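Local coordinates for putative hemin storage protein (Bordetella bronchiseptica, PDB 6AU1) that cleaves deacetylated poly-beta-1,6-N-acetylglucosamine, a biofilm polysaccharide, through the glycoside hydrolase domain to which this chain corresponds, at residues 63-68 with 142-147; 301-306 with 332-337. All coordinates share one frame; numbering follows the deposited sequence.

Following the chain from its N terminus, strands 8-12 and 43-47 come first, and the loop that follows them supplies residues 63-68. Contact 1 closes when helix 135-151 returns to that loop 74 residues later, after strand 89-94 has been laid down. Strands 156-159, 230-235 and 262-266 then follow in parallel before contact 2 opens on strand 297-305; it closes 26 residues on, after helix 314-326, when strand 332-335 pairs beside it. The two are therefore in series, neither nested nor crossed, with centres about 28 Å apart on opposite sides of the chain's centre. Contact 1 ties a loop to an outer helix of the TIM-barrel-like domain, whereas contact 2 joins neighbouring strands of its sheet.

Contact 1 (63-68 with 142-147)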
loop_
_atom_site.group_PDB
_atom_site.type_symbol
_atom_site.label_atom_id
_atom_site.label_comp_id
_atom_site.label_asym_id
_atom_site.label_seq_id
_atom_site.Cartn_x
_atom_site.Cartn_y
_atom_site.Cartn_z
ATOM N N PHE A 63 9.063 -2.302 -14.378
ATOM C CA PHE A 63 9.916 -1.197 -14.828
ATOM C C PHE A 63 11.372 -1.665 -14.779
ATOM O O PHE A 63 11.720 -2.522 -13.963
ATOM C CB PHE A 63 9.707 0.058 -13.956
ATOM C CG PHE A 63 9.993 -0.168 -12.490
ATOM C CD1 PHE A 63 9.005 -0.667 -11.652
ATOM C CD2 PHE A 63 11.249 0.105 -11.959
ATOM C CE1 PHE A 63 9.257 -0.907 -10.297
ATOM C CE2 PHE A 63 11.513 -0.127 -10.596
ATOM C CZ PHE A 63 10.506 -0.625 -9.770
ATOM N N PRO A 64 12.227 -1.112 -15.647
ATOM C CA PRO A 64 13.628 -1.545 -15.698
ATOM C C PRO A 64 14.378 -1.066 -14.457
ATOM O O PRO A 64 14.207 0.066 -14.018
ATOM C CB PRO A 64 14.160 -0.890 -16.980
ATOM C CG PRO A 64 13.256 0.282 -17.217
ATOM C CD PRO A 64 11.904 -0.098 -16.670
ATOM N N ASN A 65 15.199 -1.939 -13.888
ATOM C CA ASN A 65 15.906 -1.604 -12.663
ATOM C C ASN A 65 17.100 -2.533 -12.481
ATOM O O ASN A 65 17.233 -3.529 -13.199
ATOM C CB ASN A 65 14.968 -1.707 -11.466
ATOM C CG ASN A 65 14.639 -3.135 -11.135
ATOM O OD1 ASN A 65 15.254 -3.723 -10.254
ATOM N ND2 ASN A 65 13.708 -3.722 -11.881
ATOM N N ARG A 66 17.949 -2.207 -11.511
ATOM C CA ARG A 66 19.219 -2.900 -11.287
ATOM C C ARG A 66 19.133 -4.265 -10.611
ATOM O O ARG A 66 20.095 -5.037 -10.655
ATOM C CB ARG A 66 20.125 -2.036 -10.415
ATOM C CG ARG A 66 20.811 -0.905 -11.102
ATOM C CD ARG A 66 21.394 0.000 -10.034
ATOM N NE ARG A 66 20.424 0.997 -9.597
ATOM C CZ ARG A 66 20.733 2.056 -8.861
ATOM N NH1 ARG A 66 19.794 2.931 -8.537
ATOM N NH2 ARG A 66 21.987 2.234 -8.447
ATOM N N HIS A 67 18.012 -4.549 -9.966
ATOM C CA HIS A 67 17.981 -5.635 -8.989
ATOM C C HIS A 67 17.000 -6.767 -9.295
ATOM O O HIS A 67 17.330 -7.936 -9.091
ATOM C CB HIS A 67 17.691 -5.054 -7.601
ATOM C CG HIS A 67 18.799 -4.195 -7.080
ATOM N ND1 HIS A 67 20.076 -4.674 -6.881
ATOM C CD2 HIS A 67 18.833 -2.882 -6.755
ATOM C CE1 HIS A 67 20.846 -3.693 -6.443
ATOM N NE2 HIS A 67 20.114 -2.598 -6.350
ATOM N N LEU A 68 15.810 -6.430 -9.782
ATOM C CA LEU A 68 14.784 -7.445 -10.061
ATOM C C LEU A 68 14.490 -7.569 -11.548
ATOM O O LEU A 68 14.453 -6.564 -12.257
ATOM C CB LEU A 68 13.477 -7.113 -9.325
ATOM C CG LEU A 68 13.235 -7.766 -7.962
ATOM C CD1 LEU A 68 14.359 -7.463 -7.018
ATOM C CD2 LEU A 68 11.900 -7.301 -7.365
ATOM N N SER A 142 16.391 1.200 -1.679
ATOM C CA SER A 142 16.595 2.585 -2.102
ATOM C C SER A 142 16.890 2.685 -3.598
ATOM O O SER A 142 16.402 3.591 -4.286
ATOM C CB SER A 142 17.726 3.209 -1.291
ATOM O OG SER A 142 17.357 3.272 0.084
ATOM N N GLU A 143 17.684 1.745 -4.100
ATOM C CA GLU A 143 18.086 1.778 -5.500
ATOM C C GLU A 143 16.945 1.357 -6.418
ATOM O O GLU A 143 16.824 1.851 -7.544
ATOM C CB GLU A 143 19.319 0.901 -5.713
ATOM C CG GLU A 143 20.593 1.570 -5.163
ATOM C CD GLU A 143 21.809 0.673 -5.189
ATOM O OE1 GLU A 143 21.675 -0.505 -5.568
ATOM O OE2 GLU A 143 22.904 1.150 -4.820
ATOM N N ILE A 144 16.098 0.455 -5.936
ATOM C CA ILE A 144 14.917 0.072 -6.704
ATOM C C ILE A 144 13.985 1.281 -6.865
ATOM O O ILE A 144 13.463 1.528 -7.957
ATOM C CB ILE A 144 14.182 -1.125 -6.039
ATOM C CG1 ILE A 144 15.063 -2.380 -6.136
ATOM C CG2 ILE A 144 12.825 -1.382 -6.711
ATOM C CD1 ILE A 144 14.550 -3.557 -5.298
ATOM N N TYR A 145 13.800 2.043 -5.788
ATOM C CA TYR A 145 12.992 3.261 -5.859
ATOM C C TYR A 145 13.639 4.300 -6.769
ATOM O O TYR A 145 12.941 4.991 -7.517
ATOM C CB TYR A 145 12.759 3.837 -4.456
ATOM C CG TYR A 145 11.525 3.269 -3.777
ATOM C CD1 TYR A 145 11.537 2.002 -3.201
ATOM C CD2 TYR A 145 10.351 4.006 -3.708
ATOM C CE1 TYR A 145 10.393 1.481 -2.575
ATOM C CE2 TYR A 145 9.212 3.499 -3.099
ATOM C CZ TYR A 145 9.232 2.243 -2.538
ATOM O OH TYR A 145 8.080 1.767 -1.935
ATOM N N GLU A 146 14.967 4.407 -6.724
ATOM C CA GLU A 146 15.669 5.333 -7.609
ATOM C C GLU A 146 15.432 4.952 -9.069
ATOM O O GLU A 146 15.177 5.814 -9.921
ATOM C CB GLU A 146 17.166 5.348 -7.304
ATOM C CG GLU A 146 17.979 6.238 -8.228
ATOM C CD GLU A 146 19.454 6.306 -7.832
ATOM O OE1 GLU A 146 19.948 5.373 -7.177
ATOM O OE2 GLU A 146 20.120 7.297 -8.170
ATOM N N ASP A 147 15.497 3.652 -9.344
ATOM C CA ASP A 147 15.320 3.151 -10.708
ATOM C C ASP A 147 13.887 3.364 -11.203
ATOM O O ASP A 147 13.676 3.697 -12.374
ATOM C CB ASP A 147 15.699 1.663 -10.792
ATOM C CG ASP A 147 17.202 1.426 -10.658
ATOM O OD1 ASP A 147 17.977 2.404 -10.764
ATOM O OD2 ASP A 147 17.613 0.260 -10.463
HETATM O O HOH W 1 15.270 2.595 -14.416
HETATM O O HOH W 2 22.462 4.568 -7.120
#
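The guanidinium of Arg-66 lies with one face over Glu-143 CB, its plane 15° from that of the Glu-143 carboxylate; this pairing is long, of charges only, no N-H pointing at OE2. Arg-66 is the hub of a salt-bridge network by which a loop after strand 43-47 packs on helix 135-151 of the TIM-barrel-like domain. It bends at chi3 (-88°), turning its NE and NH1 side-on to Asp-147: NE meets OD2 at 3.0 Å on the syn side, and NH1 reaches OD1 at 2.9 Å in a more bent bond from above the carboxylate plane. Backbone N of Arg-66 donates to Asp-147 OD2, at 2.7 Å from the anti side, tilted out of the carboxylate plane, so OD2 holds main and side chain. Arginine suits the place because NH1 also donates in the guanidinium plane to Glu-146 OE1 (2.8 Å), which is met from above its carboxylate; the surrounding carboxylates would favour the positive charge. Asn-65 shapes the loop as an Asx turn (OD1 to His-67 N), extended to an Asx motif by Leu-68 N, while ND2 donates to Phe-63 O and Leu-68 O. Nearby, Ile-144 gives the apolar footing, CG2 lying 3.9 Å from Phe-63 CZ and CG1 at the edge of the His-67 ring. That ring is nearly coplanar with the Glu-143 carboxylate, and His-67 NE2 donates to Glu-143 OE1 at 2.7 Å.

Contact 2 (301-306 with 332-337); sequences LQARDW and YGYYPD
Tyr-335 has CG anti to its backbone N (chi1 174°), and Trp-306 has CG anti to its carbonyl carbon (chi1 -61°); these torsions bring the two rings together, Trp-306 CZ2 lying 3.4 Å from Tyr-335 CD2. Their planes are inclined by 35°. The same CZ2 touches Pro-336 CD at 3.7 Å, and this proline, which follows a cis peptide bond, also packs its CD against Arg-304 CB (3.5 Å). The backbones belong to two neighbouring parallel strands of the TIM-barrel-like sheet, 297-305 and 332-335. Leu-301 N donates to Gly-333 O at 2.9 Å, Leu-301 O accepts from Tyr-335 N, and Ala-303 N donates to Tyr-335 O at 2.8 Å. Leu-301 and Tyr-334 send their side chains to one face, where Leu-301, being apolar, packs on helix 314-326. Small Ala-303 fits its CB against Tyr-334 CD1 (3.9 Å), while the Tyr-334 hydroxyl donates to Asp-337 OD1, an oxygen that also forms a salt bridge with Arg-35. Gln-302 and Tyr-335 point to the other face, where Gln-302 OE1 bonds Met-271 N. Tyrosine gives this face a polar tip as well as a ring: Tyr-335 OH hydrogen-bonds Asp-13 OD1 and weakly accepts from a water that in turn accepts from Trp-306 NE1.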
loop_
_atom_site.group_PDB
_atom_site.type_symbol
_atom_site.label_atom_id
_atom_site.label_comp_id
_atom_site.label_asym_id
_atom_site.label_seq_id
_atom_site.Cartn_x
_atom_site.Cartn_y
_atom_site.Cartn_z
ATOM N N LEU A 301 -12.171 1.286 -0.340
ATOM C CA LEU A 301 -13.162 0.216 -0.249
ATOM C C LEU A 301 -12.768 -0.948 -1.138
ATOM O O LEU A 301 -11.951 -0.780 -2.043
ATOM C CB LEU A 301 -14.535 0.741 -0.675
ATOM C CG LEU A 301 -15.013 1.968 0.091
ATOM C CD1 LEU A 301 -16.184 2.600 -0.630
ATOM C CD2 LEU A 301 -15.426 1.545 1.503
ATOM N N GLN A 302 -13.340 -2.124 -0.898
ATOM C CA GLN A 302 -13.040 -3.243 -1.784
ATOM C C GLN A 302 -14.160 -3.452 -2.796
ATOM O O GLN A 302 -15.341 -3.415 -2.450
ATOM C CB GLN A 302 -12.785 -4.530 -0.991
ATOM C CG GLN A 302 -13.969 -5.076 -0.216
ATOM C CD GLN A 302 -13.572 -6.254 0.673
ATOM O OE1 GLN A 302 -13.576 -6.141 1.897
ATOM N NE2 GLN A 302 -13.223 -7.390 0.058
ATOM N N ALA A 303 -13.772 -3.657 -4.054
ATOM C CA ALA A 303 -14.724 -3.913 -5.129
ATOM C C ALA A 303 -14.787 -5.400 -5.475
ATOM O O ALA A 303 -15.620 -5.828 -6.279
ATOM C CB ALA A 303 -14.352 -3.105 -6.367
ATOM N N ARG A 304 -13.906 -6.181 -4.867
ATOM C CA ARG A 304 -13.852 -7.604 -5.132
ATOM C C ARG A 304 -13.755 -8.370 -3.822
ATOM O O ARG A 304 -13.124 -7.916 -2.864
ATOM C CB ARG A 304 -12.663 -7.931 -6.055
ATOM C CG ARG A 304 -12.510 -9.405 -6.391
ATOM C CD ARG A 304 -11.568 -9.622 -7.582
ATOM N NE ARG A 304 -11.433 -11.036 -7.901
ATOM C CZ ARG A 304 -12.294 -11.720 -8.645
ATOM N NH1 ARG A 304 -13.355 -11.112 -9.176
ATOM N NH2 ARG A 304 -12.092 -13.012 -8.865
ATOM N N ASP A 305 -14.416 -9.518 -3.777
ATOM C CA ASP A 305 -14.307 -10.431 -2.659
ATOM C C ASP A 305 -13.222 -11.441 -3.039
ATOM O O ASP A 305 -13.507 -12.438 -3.701
ATOM C CB ASP A 305 -15.667 -11.090 -2.393
ATOM C CG ASP A 305 -15.670 -11.981 -1.172
ATOM O OD1 ASP A 305 -14.602 -12.499 -0.800
ATOM O OD2 ASP A 305 -16.763 -12.177 -0.595
ATOM N N TRP A 306 -11.973 -11.162 -2.659
ATOM C CA TRP A 306 -10.842 -11.972 -3.121
ATOM C C TRP A 306 -10.864 -13.383 -2.536
ATOM O O TRP A 306 -10.307 -14.310 -3.128
ATOM C CB TRP A 306 -9.494 -11.313 -2.780
ATOM C CG TRP A 306 -9.268 -9.961 -3.387
ATOM C CD1 TRP A 306 -8.818 -9.686 -4.649
ATOM C CD2 TRP A 306 -9.453 -8.704 -2.744
ATOM N NE1 TRP A 306 -8.727 -8.330 -4.835
ATOM C CE2 TRP A 306 -9.120 -7.701 -3.681
ATOM C CE3 TRP A 306 -9.882 -8.320 -1.468
ATOM C CZ2 TRP A 306 -9.194 -6.347 -3.379
ATOM C CZ3 TRP A 306 -9.965 -6.972 -1.172
ATOM C CH2 TRP A 306 -9.618 -6.001 -2.121
ATOM N N TYR A 332 -12.405 8.885 -0.670
ATOM C CA TYR A 332 -12.576 7.438 -0.729
ATOM C C TYR A 332 -12.234 6.936 -2.114
ATOM O O TYR A 332 -11.885 7.714 -2.997
ATOM C CB TYR A 332 -14.006 7.018 -0.329
ATOM C CG TYR A 332 -15.113 7.767 -1.038
ATOM C CD1 TYR A 332 -15.473 7.445 -2.341
ATOM C CD2 TYR A 332 -15.805 8.788 -0.395
ATOM C CE1 TYR A 332 -16.487 8.139 -2.994
ATOM C CE2 TYR A 332 -16.826 9.484 -1.040
ATOM C CZ TYR A 332 -17.151 9.147 -2.341
ATOM O OH TYR A 332 -18.150 9.827 -2.986
ATOM N N GLY A 333 -12.319 5.629 -2.291
ATOM C CA GLY A 333 -11.972 5.026 -3.566
ATOM C C GLY A 333 -12.172 3.534 -3.485
ATOM O O GLY A 333 -12.762 3.035 -2.519
ATOM N N TYR A 334 -11.697 2.804 -4.488
ATOM C CA TYR A 334 -11.876 1.362 -4.440
ATOM C C TYR A 334 -10.714 0.630 -5.099
ATOM O O TYR A 334 -9.975 1.182 -5.922
ATOM C CB TYR A 334 -13.206 0.942 -5.096
ATOM C CG TYR A 334 -13.253 1.170 -6.591
ATOM C CD1 TYR A 334 -12.728 0.227 -7.477
ATOM C CD2 TYR A 334 -13.825 2.320 -7.123
ATOM C CE1 TYR A 334 -12.758 0.439 -8.849
ATOM C CE2 TYR A 334 -13.861 2.541 -8.491
ATOM C CZ TYR A 334 -13.332 1.593 -9.352
ATOM O OH TYR A 334 -13.357 1.800 -10.714
ATOM N N TYR A 335 -10.589 -0.633 -4.703
ATOM C CA TYR A 335 -9.608 -1.568 -5.234
ATOM C C TYR A 335 -10.311 -2.918 -5.334
ATOM O O TYR A 335 -10.999 -3.308 -4.397
ATOM C CB TYR A 335 -8.380 -1.660 -4.312
ATOM C CG TYR A 335 -7.388 -2.717 -4.738
ATOM C CD1 TYR A 335 -6.776 -2.657 -5.985
ATOM C CD2 TYR A 335 -7.048 -3.771 -3.891
ATOM C CE1 TYR A 335 -5.854 -3.634 -6.382
ATOM C CE2 TYR A 335 -6.133 -4.745 -4.276
ATOM C CZ TYR A 335 -5.541 -4.671 -5.529
ATOM O OH TYR A 335 -4.634 -5.645 -5.914
ATOM N N PRO A 336 -10.167 -3.639 -6.465
ATOM C CA PRO A 336 -9.472 -3.364 -7.720
ATOM C C PRO A 336 -10.432 -2.926 -8.819
ATOM O O PRO A 336 -11.646 -3.099 -8.689
ATOM C CB PRO A 336 -8.864 -4.727 -8.064
ATOM C CG PRO A 336 -9.990 -5.688 -7.639
ATOM C CD PRO A 336 -10.707 -5.014 -6.453
ATOM N N ASP A 337 -9.899 -2.373 -9.895
ATOM C CA ASP A 337 -10.729 -2.139 -11.065
ATOM C C ASP A 337 -10.630 -3.345 -11.990
ATOM O O ASP A 337 -9.550 -3.665 -12.509
ATOM C CB ASP A 337 -10.316 -0.866 -11.789
ATOM C CG ASP A 337 -11.370 -0.413 -12.776
ATOM O OD1 ASP A 337 -12.441 0.016 -12.310
ATOM O OD2 ASP A 337 -11.145 -0.537 -13.997
HETATM O O HOH W 3 -6.820 -7.461 -7.195
#